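Local coordinates for protein regulator of chromosome condensation (Saccharomyces cerevisiae, PDB 3OF7) that promotes the exchange of GDP for GTP on the GTPases GSP1 and GSP2, binds chromatin and controls RNA metabolism and transport, at residues F201-H215 / F218-N230. Sequence-based numbering, arbitrary orientation.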
ATOM      1  N   PHE A 201      -9.647  21.133   3.579  1.00 25.08           N
ATOM      2  CA  PHE A 201      -8.755  21.309   4.718  1.00 24.78           C
ATOM      3  C   PHE A 201      -7.437  21.929   4.303  1.00 24.82           C
ATOM      4  O   PHE A 201      -6.484  21.967   5.077  1.00 25.05           O
ATOM      5  CB  PHE A 201      -8.552  19.987   5.481  1.00 24.66           C
ATOM      6  CG  PHE A 201      -8.185  18.816   4.600  1.00 23.78           C
ATOM      7  CD1 PHE A 201      -6.851  18.542   4.305  1.00 22.83           C
ATOM      8  CD2 PHE A 201      -9.173  17.980   4.080  1.00 22.93           C
ATOM      9  CE1 PHE A 201      -6.507  17.449   3.496  1.00 22.14           C
ATOM     10  CE2 PHE A 201      -8.835  16.888   3.274  1.00 21.90           C
ATOM     11  CZ  PHE A 201      -7.501  16.632   2.981  1.00 21.13           C
ATOM     12  N   SER A 202      -7.395  22.436   3.075  1.00 25.08           N
ATOM     13  CA  SER A 202      -6.234  23.178   2.596  1.00 25.36           C
ATOM     14  C   SER A 202      -6.634  24.242   1.575  1.00 25.61           C
ATOM     15  O   SER A 202      -7.676  24.132   0.921  1.00 25.68           O
ATOM     16  CB  SER A 202      -5.199  22.231   1.983  1.00 25.19           C
ATOM     17  OG  SER A 202      -4.109  22.962   1.442  1.00 24.76           O
ATOM     18  N   LYS A 203      -5.790  25.260   1.444  1.00 26.09           N
ATOM     19  CA  LYS A 203      -5.959  26.297   0.420  1.00 26.77           C
ATOM     20  C   LYS A 203      -5.402  25.808  -0.920  1.00 27.04           C
ATOM     21  O   LYS A 203      -5.547  26.468  -1.949  1.00 27.22           O
ATOM     22  CB  LYS A 203      -5.245  27.584   0.845  0.70 26.61           C
ATOM     23  CG  LYS A 203      -5.774  28.200   2.142  0.60 26.78           C
ATOM     24  N   TYR A 204      -4.763  24.641  -0.895  1.00 27.16           N
ATOM     25  CA  TYR A 204      -4.172  24.043  -2.089  1.00 27.30           C
ATOM     26  C   TYR A 204      -4.853  22.723  -2.416  1.00 26.76           C
ATOM     27  O   TYR A 204      -5.474  22.102  -1.547  1.00 27.08           O
ATOM     28  CB  TYR A 204      -2.673  23.827  -1.880  1.00 27.70           C
ATOM     29  CG  TYR A 204      -1.908  25.111  -1.728  1.00 29.32           C
ATOM     30  CD1 TYR A 204      -1.748  25.709  -0.474  1.00 31.11           C
ATOM     31  CD2 TYR A 204      -1.352  25.745  -2.836  1.00 31.50           C
ATOM     32  CE1 TYR A 204      -1.051  26.904  -0.329  1.00 31.82           C
ATOM     33  CE2 TYR A 204      -0.643  26.940  -2.701  1.00 32.68           C
ATOM     34  CZ  TYR A 204      -0.502  27.514  -1.447  1.00 32.93           C
ATOM     35  OH  TYR A 204       0.193  28.695  -1.309  1.00 34.59           O
ATOM     36  N   ASN A 205      -4.745  22.300  -3.671  1.00 25.87           N
ATOM     37  CA  ASN A 205      -5.286  21.014  -4.091  1.00 24.56           C
ATOM     38  C   ASN A 205      -4.499  19.871  -3.461  1.00 23.20           C
ATOM     39  O   ASN A 205      -3.276  19.949  -3.316  1.00 22.98           O
ATOM     40  CB  ASN A 205      -5.236  20.877  -5.615  1.00 25.01           C
ATOM     41  CG  ASN A 205      -6.392  21.586  -6.317  1.00 26.14           C
ATOM     42  OD1 ASN A 205      -7.227  22.242  -5.689  1.00 26.54           O
ATOM     43  ND2 ASN A 205      -6.444  21.440  -7.634  1.00 27.23           N
ATOM     44  N   ILE A 206      -5.206  18.810  -3.095  1.00 21.70           N
ATOM     45  CA  ILE A 206      -4.552  17.578  -2.661  1.00 20.26           C
ATOM     46  C   ILE A 206      -3.998  16.869  -3.901  1.00 19.34           C
ATOM     47  O   ILE A 206      -4.685  16.778  -4.921  1.00 19.34           O
ATOM     48  CB  ILE A 206      -5.532  16.668  -1.888  1.00 20.17           C
ATOM     49  CG1 ILE A 206      -6.115  17.420  -0.680  1.00 19.91           C
ATOM     50  CG2 ILE A 206      -4.839  15.347  -1.472  1.00 19.22           C
ATOM     51  CD1 ILE A 206      -5.046  18.091   0.226  1.00 19.73           C
ATOM     52  N   VAL A 207      -2.760  16.395  -3.808  1.00 18.52           N
ATOM     53  CA  VAL A 207      -2.060  15.795  -4.952  1.00 17.72           C
ATOM     54  C   VAL A 207      -1.719  14.305  -4.771  1.00 17.01           C
ATOM     55  O   VAL A 207      -1.511  13.588  -5.756  1.00 16.40           O
ATOM     56  CB  VAL A 207      -0.775  16.586  -5.313  1.00 17.57           C
ATOM     57  CG1 VAL A 207      -1.114  18.046  -5.644  1.00 19.10           C
ATOM     58  CG2 VAL A 207       0.279  16.503  -4.191  1.00 18.07           C
ATOM     59  N   GLN A 208      -1.669  13.845  -3.520  1.00 15.92           N
ATOM     60  CA  GLN A 208      -1.279  12.460  -3.234  1.00 15.09           C
ATOM     61  C   GLN A 208      -1.854  11.937  -1.921  1.00 14.80           C
ATOM     62  O   GLN A 208      -1.998  12.688  -0.950  1.00 14.47           O
ATOM     63  CB  GLN A 208       0.241  12.314  -3.211  1.00 15.33           C
ATOM     64  CG  GLN A 208       0.712  10.863  -3.341  1.00 16.15           C
ATOM     65  CD  GLN A 208       2.152  10.651  -2.943  1.00 17.57           C
ATOM     66  OE1 GLN A 208       2.824  11.556  -2.436  1.00 19.56           O
ATOM     67  NE2 GLN A 208       2.641   9.440  -3.168  1.00 20.31           N
ATOM     68  N   LEU A 209      -2.156  10.640  -1.910  1.00 14.13           N
ATOM     69  CA  LEU A 209      -2.650   9.953  -0.713  1.00 14.11           C
ATOM     70  C   LEU A 209      -1.633   8.926  -0.232  1.00 13.80           C
ATOM     71  O   LEU A 209      -0.858   8.399  -1.037  1.00 14.21           O
ATOM     72  CB  LEU A 209      -3.978   9.252  -1.014  1.00 13.80           C
ATOM     73  CG  LEU A 209      -5.054  10.005  -1.799  1.00 14.32           C
ATOM     74  CD1 LEU A 209      -6.226   9.088  -2.129  1.00 15.64           C
ATOM     75  CD2 LEU A 209      -5.561  11.224  -1.024  1.00 15.46           C
ATOM     76  N   ALA A 210      -1.631   8.643   1.070  1.00 13.17           N
ATOM     77  CA  ALA A 210      -0.859   7.506   1.607  1.00 12.79           C
ATOM     78  C   ALA A 210      -1.632   6.832   2.749  1.00 12.62           C
ATOM     79  O   ALA A 210      -1.674   7.367   3.864  1.00 12.63           O
ATOM     80  CB  ALA A 210       0.530   7.954   2.078  1.00 12.73           C
ATOM     81  N   PRO A 211      -2.262   5.670   2.469  1.00 12.51           N
ATOM     82  CA  PRO A 211      -3.049   4.971   3.484  1.00 12.33           C
ATOM     83  C   PRO A 211      -2.215   4.135   4.448  1.00 12.53           C
ATOM     84  O   PRO A 211      -1.237   3.498   4.051  1.00 12.28           O
ATOM     85  CB  PRO A 211      -3.952   4.050   2.662  1.00 12.35           C
ATOM     86  CG  PRO A 211      -3.178   3.785   1.402  1.00 11.89           C
ATOM     87  CD  PRO A 211      -2.382   5.038   1.137  1.00 12.17           C
ATOM     88  N   GLY A 212      -2.596   4.154   5.719  1.00 12.26           N
ATOM     89  CA  GLY A 212      -2.002   3.238   6.690  1.00 12.57           C
ATOM     90  C   GLY A 212      -2.993   2.156   7.053  1.00 12.36           C
ATOM     91  O   GLY A 212      -3.815   1.755   6.229  1.00 12.83           O
ATOM     92  N   LYS A 213      -2.932   1.698   8.300  1.00 12.48           N
ATOM     93  CA  LYS A 213      -3.885   0.712   8.807  0.50 12.35           C
ATOM     94  C   LYS A 213      -5.190   1.385   9.230  1.00 12.07           C
ATOM     95  O   LYS A 213      -6.267   0.986   8.799  1.00 11.65           O
ATOM     96  CB  LYS A 213      -3.287  -0.059   9.986  0.50 12.60           C
ATOM     97  CG  LYS A 213      -4.247  -1.037  10.655  0.50 13.54           C
ATOM     98  CD  LYS A 213      -3.656  -1.586  11.951  0.50 15.38           C
ATOM     99  CE  LYS A 213      -4.606  -2.570  12.616  0.50 15.63           C
ATOM    100  NZ  LYS A 213      -4.680  -3.875  11.895  0.50 17.05           N
ATOM    101  N   ASP A 214      -5.088   2.395  10.088  1.00 12.49           N
ATOM    102  CA  ASP A 214      -6.270   3.136  10.546  1.00 12.89           C
ATOM    103  C   ASP A 214      -6.021   4.645  10.590  1.00 13.18           C
ATOM    104  O   ASP A 214      -6.510   5.359  11.478  1.00 13.06           O
ATOM    105  CB  ASP A 214      -6.775   2.594  11.894  1.00 13.01           C
ATOM    106  CG  ASP A 214      -7.608   1.328  11.741  1.00 12.95           C
ATOM    107  OD1 ASP A 214      -8.645   1.362  11.043  1.00 14.01           O
ATOM    108  OD2 ASP A 214      -7.228   0.294  12.345  1.00 13.89           O
ATOM    109  N   HIS A 215      -5.253   5.110   9.612  1.00 13.03           N
ATOM    110  CA  HIS A 215      -5.037   6.523   9.371  1.00 13.38           C
ATOM    111  C   HIS A 215      -4.722   6.678   7.893  1.00 13.33           C
ATOM    112  O   HIS A 215      -4.357   5.706   7.218  1.00 12.64           O
ATOM    113  CB  HIS A 215      -3.847   7.041  10.187  1.00 13.42           C
ATOM    114  CG  HIS A 215      -2.533   6.516   9.708  1.00 14.47           C
ATOM    115  ND1 HIS A 215      -1.733   7.203   8.818  1.00 16.77           N
ATOM    116  CD2 HIS A 215      -1.898   5.349   9.961  1.00 13.62           C
ATOM    117  CE1 HIS A 215      -0.654   6.489   8.559  1.00 13.03           C
ATOM    118  NE2 HIS A 215      -0.730   5.360   9.240  1.00 16.14           N
ATOM    119  N   PHE A 218      -2.342  12.870   3.584  1.00 15.67           N
ATOM    120  CA  PHE A 218      -2.608  13.628   2.355  1.00 16.40           C
ATOM    121  C   PHE A 218      -1.454  14.602   2.139  1.00 16.66           C
ATOM    122  O   PHE A 218      -0.879  15.126   3.107  1.00 17.04           O
ATOM    123  CB  PHE A 218      -3.908  14.454   2.441  1.00 16.31           C
ATOM    124  CG  PHE A 218      -5.148  13.666   2.794  1.00 16.94           C
ATOM    125  CD1 PHE A 218      -5.976  13.161   1.797  1.00 17.57           C
ATOM    126  CD2 PHE A 218      -5.510  13.463   4.126  1.00 17.24           C
ATOM    127  CE1 PHE A 218      -7.140  12.449   2.110  1.00 17.09           C
ATOM    128  CE2 PHE A 218      -6.666  12.741   4.456  1.00 16.99           C
ATOM    129  CZ  PHE A 218      -7.483  12.232   3.445  1.00 17.59           C
ATOM    130  N   LEU A 219      -1.120  14.844   0.872  1.00 16.99           N
ATOM    131  CA  LEU A 219      -0.108  15.833   0.493  1.00 17.02           C
ATOM    132  C   LEU A 219      -0.757  16.864  -0.423  1.00 17.67           C
ATOM    133  O   LEU A 219      -1.532  16.502  -1.315  1.00 17.39           O
ATOM    134  CB  LEU A 219       1.059  15.162  -0.237  1.00 17.05           C
ATOM    135  CG  LEU A 219       2.245  16.020  -0.703  1.00 16.54           C
ATOM    136  CD1 LEU A 219       2.956  16.716   0.471  1.00 15.19           C
ATOM    137  CD2 LEU A 219       3.239  15.136  -1.469  1.00 15.34           C
ATOM    138  N   ASP A 220      -0.464  18.143  -0.200  1.00 18.60           N
ATOM    139  CA  ASP A 220      -1.033  19.179  -1.074  1.00 19.40           C
ATOM    140  C   ASP A 220       0.006  19.823  -1.988  1.00 20.00           C
ATOM    141  O   ASP A 220       1.198  19.520  -1.900  1.00 19.48           O
ATOM    142  CB  ASP A 220      -1.875  20.201  -0.290  1.00 19.81           C
ATOM    143  CG  ASP A 220      -1.043  21.197   0.494  1.00 19.89           C
ATOM    144  OD1 ASP A 220       0.186  21.272   0.296  1.00 19.69           O
ATOM    145  OD2 ASP A 220      -1.643  21.917   1.326  1.00 22.54           O
ATOM    146  N   GLU A 221      -0.462  20.715  -2.862  1.00 21.02           N
ATOM    147  CA  GLU A 221       0.388  21.366  -3.868  1.00 22.11           C
ATOM    148  C   GLU A 221       1.617  22.073  -3.304  1.00 22.44           C
ATOM    149  O   GLU A 221       2.658  22.087  -3.955  1.00 22.97           O
ATOM    150  CB  GLU A 221      -0.418  22.378  -4.678  1.00 22.22           C
ATOM    151  CG  GLU A 221      -1.526  21.797  -5.509  1.00 22.84           C
ATOM    152  CD  GLU A 221      -2.289  22.879  -6.245  1.00 25.18           C
ATOM    153  OE1 GLU A 221      -1.984  23.109  -7.436  1.00 26.61           O
ATOM    154  OE2 GLU A 221      -3.173  23.509  -5.629  1.00 25.17           O
ATOM    155  N   GLU A 222       1.498  22.665  -2.113  1.00 23.02           N
ATOM    156  CA  GLU A 222       2.629  23.395  -1.515  1.00 23.12           C
ATOM    157  C   GLU A 222       3.562  22.501  -0.692  1.00 23.21           C
ATOM    158  O   GLU A 222       4.614  22.947  -0.221  1.00 23.06           O
ATOM    159  CB  GLU A 222       2.158  24.620  -0.701  1.00 23.56           C
ATOM    160  CG  GLU A 222       1.509  24.308   0.656  0.80 24.76           C
ATOM    161  CD  GLU A 222       1.453  25.524   1.588  0.70 27.39           C
ATOM    162  OE1 GLU A 222       2.237  26.474   1.392  1.00 27.82           O
ATOM    163  OE2 GLU A 222       0.615  25.529   2.516  0.90 28.30           O
ATOM    164  N   GLY A 223       3.189  21.232  -0.533  1.00 22.89           N
ATOM    165  CA  GLY A 223       4.049  20.284   0.163  1.00 22.14           C
ATOM    166  C   GLY A 223       3.712  20.094   1.629  1.00 21.59           C
ATOM    167  O   GLY A 223       4.520  19.555   2.384  1.00 21.64           O
ATOM    168  N   MET A 224       2.527  20.541   2.035  1.00 21.51           N
ATOM    169  CA  MET A 224       2.051  20.333   3.405  1.00 21.51           C
ATOM    170  C   MET A 224       1.459  18.924   3.509  1.00 20.86           C
ATOM    171  O   MET A 224       0.768  18.460   2.594  1.00 20.96           O
ATOM    172  CB  MET A 224       1.007  21.389   3.783  1.00 21.67           C
ATOM    173  CG  MET A 224       0.600  21.419   5.268  1.00 23.55           C
ATOM    174  SD  MET A 224       1.843  22.105   6.397  1.00 27.06           S
ATOM    175  CE  MET A 224       1.612  23.873   6.110  1.00 27.77           C
ATOM    176  N   VAL A 225       1.746  18.247   4.618  1.00 20.31           N
ATOM    177  CA  VAL A 225       1.186  16.913   4.897  1.00 19.40           C
ATOM    178  C   VAL A 225       0.085  17.006   5.943  1.00 19.16           C
ATOM    179  O   VAL A 225       0.219  17.719   6.940  1.00 19.51           O
ATOM    180  CB  VAL A 225       2.264  15.924   5.394  1.00 19.20           C
ATOM    181  CG1 VAL A 225       1.694  14.495   5.520  1.00 18.82           C
ATOM    182  CG2 VAL A 225       3.471  15.932   4.470  1.00 19.60           C
ATOM    183  N   PHE A 226      -1.002  16.284   5.704  1.00 18.50           N
ATOM    184  CA  PHE A 226      -2.127  16.215   6.620  1.00 18.11           C
ATOM    185  C   PHE A 226      -2.339  14.772   7.014  1.00 17.91           C
ATOM    186  O   PHE A 226      -2.108  13.867   6.207  1.00 17.68           O
ATOM    187  CB  PHE A 226      -3.394  16.740   5.948  1.00 18.11           C
ATOM    188  CG  PHE A 226      -3.262  18.149   5.454  1.00 19.47           C
ATOM    189  CD1 PHE A 226      -2.642  18.418   4.240  1.00 20.60           C
ATOM    190  CD2 PHE A 226      -3.713  19.209   6.231  1.00 20.66           C
ATOM    191  CE1 PHE A 226      -2.501  19.732   3.790  1.00 21.63           C
ATOM    192  CE2 PHE A 226      -3.576  20.527   5.789  1.00 21.26           C
ATOM    193  CZ  PHE A 226      -2.974  20.785   4.569  1.00 21.41           C
ATOM    194  N   ALA A 227      -2.785  14.561   8.244  1.00 17.37           N
ATOM    195  CA  ALA A 227      -3.062  13.207   8.720  1.00 17.30           C
ATOM    196  C   ALA A 227      -4.461  13.139   9.318  1.00 17.22           C
ATOM    197  O   ALA A 227      -4.976  14.142   9.840  1.00 17.31           O
ATOM    198  CB  ALA A 227      -1.999  12.771   9.713  1.00 17.09           C
ATOM    199  N   TRP A 228      -5.081  11.965   9.215  1.00 16.37           N
ATOM    200  CA  TRP A 228      -6.459  11.747   9.643  1.00 16.04           C
ATOM    201  C   TRP A 228      -6.638  10.292  10.081  1.00 16.28           C
ATOM    202  O   TRP A 228      -6.262   9.367   9.351  1.00 15.94           O
ATOM    203  CB  TRP A 228      -7.399  12.085   8.478  1.00 15.77           C
ATOM    204  CG  TRP A 228      -8.897  11.918   8.685  1.00 15.66           C
ATOM    205  CD1 TRP A 228      -9.608  12.032   9.857  1.00 16.62           C
ATOM    206  CD2 TRP A 228      -9.862  11.673   7.656  1.00 15.83           C
ATOM    207  NE1 TRP A 228     -10.956  11.842   9.614  1.00 15.83           N
ATOM    208  CE2 TRP A 228     -11.137  11.624   8.272  1.00 15.16           C
ATOM    209  CE3 TRP A 228      -9.772  11.473   6.268  1.00 15.16           C
ATOM    210  CZ2 TRP A 228     -12.312  11.381   7.548  1.00 16.43           C
ATOM    211  CZ3 TRP A 228     -10.942  11.241   5.548  1.00 16.06           C
ATOM    212  CH2 TRP A 228     -12.194  11.186   6.189  1.00 15.76           C
ATOM    213  N   GLY A 229      -7.211  10.098  11.269  1.00 16.17           N
ATOM    214  CA  GLY A 229      -7.577   8.762  11.742  1.00 16.19           C
ATOM    215  C   GLY A 229      -7.080   8.477  13.146  1.00 17.03           C
ATOM    216  O   GLY A 229      -6.924   9.400  13.958  1.00 15.96           O
ATOM    217  N   ASN A 230      -6.830   7.201  13.438  1.00 16.36           N
ATOM    218  CA  ASN A 230      -6.274   6.819  14.734  1.00 16.71           C
ATOM    219  C   ASN A 230      -4.876   7.395  14.937  1.00 16.71           C
ATOM    220  O   ASN A 230      -4.122   7.553  13.980  1.00 16.50           O
ATOM    221  CB  ASN A 230      -6.260   5.295  14.892  1.00 16.41           C
ATOM    222  CG  ASN A 230      -5.985   4.858  16.331  1.00 17.79           C
ATOM    223  OD1 ASN A 230      -6.454   5.485  17.280  1.00 16.51           O
ATOM    224  ND2 ASN A 230      -5.223   3.778  16.492  1.00 15.57           N
TER
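The carboxylate of Asp-220 is gripped at both oxygens. Ser-202 OG donates to Asp-220 OD2 at 2.7 Å, on its anti side, while accepting from Tyr-204 N in an ST turn. Asp-220 OD1 takes Met-224 N, which arrives from above the carboxylate plane, and weak bonds from Glu-222 N and Gly-223 N. OD2 thus ties the loop before strand 206-211 to the type I turn 220-223, while OD1 braces the turn itself. Glu-221 OE2 receives Asn-205 N at 2.8 Å, nearly straight, and Glu-221 N returns a bond to Asn-205 O. Glu-222 CB lies over the centre of one Tyr-204 face, 3.9 Å from the ring centroid and almost on its normal, a CH-pi contact. Phe-201 CG sits between its backbone N and carbonyl carbon (chi1 50°), which turns the ring edge toward two faces, CZ to Phe-218 and CD1 to Phe-226: edge-to-face pairs, planes 58° and 67° apart. Leu-209 CD2 also packs on the Phe-218 ring, 3.4 Å from Phe-218 CD1. Leu-219 O takes Val-207 N at 2.8 Å and, weakly, Gln-208 N: a classic beta bulge. In the turn joining strands 206-211 and 215-220, Asp-214 O accepts Asn-230 N, just past strand 225-229. The contact joins strands of one four-stranded antiparallel blade of the RCC1-type beta-propeller: Ile-206 and Phe-218 pack on Val-169 of strand 169-177, whereas Gln-208 and Leu-219 face strand 259-264.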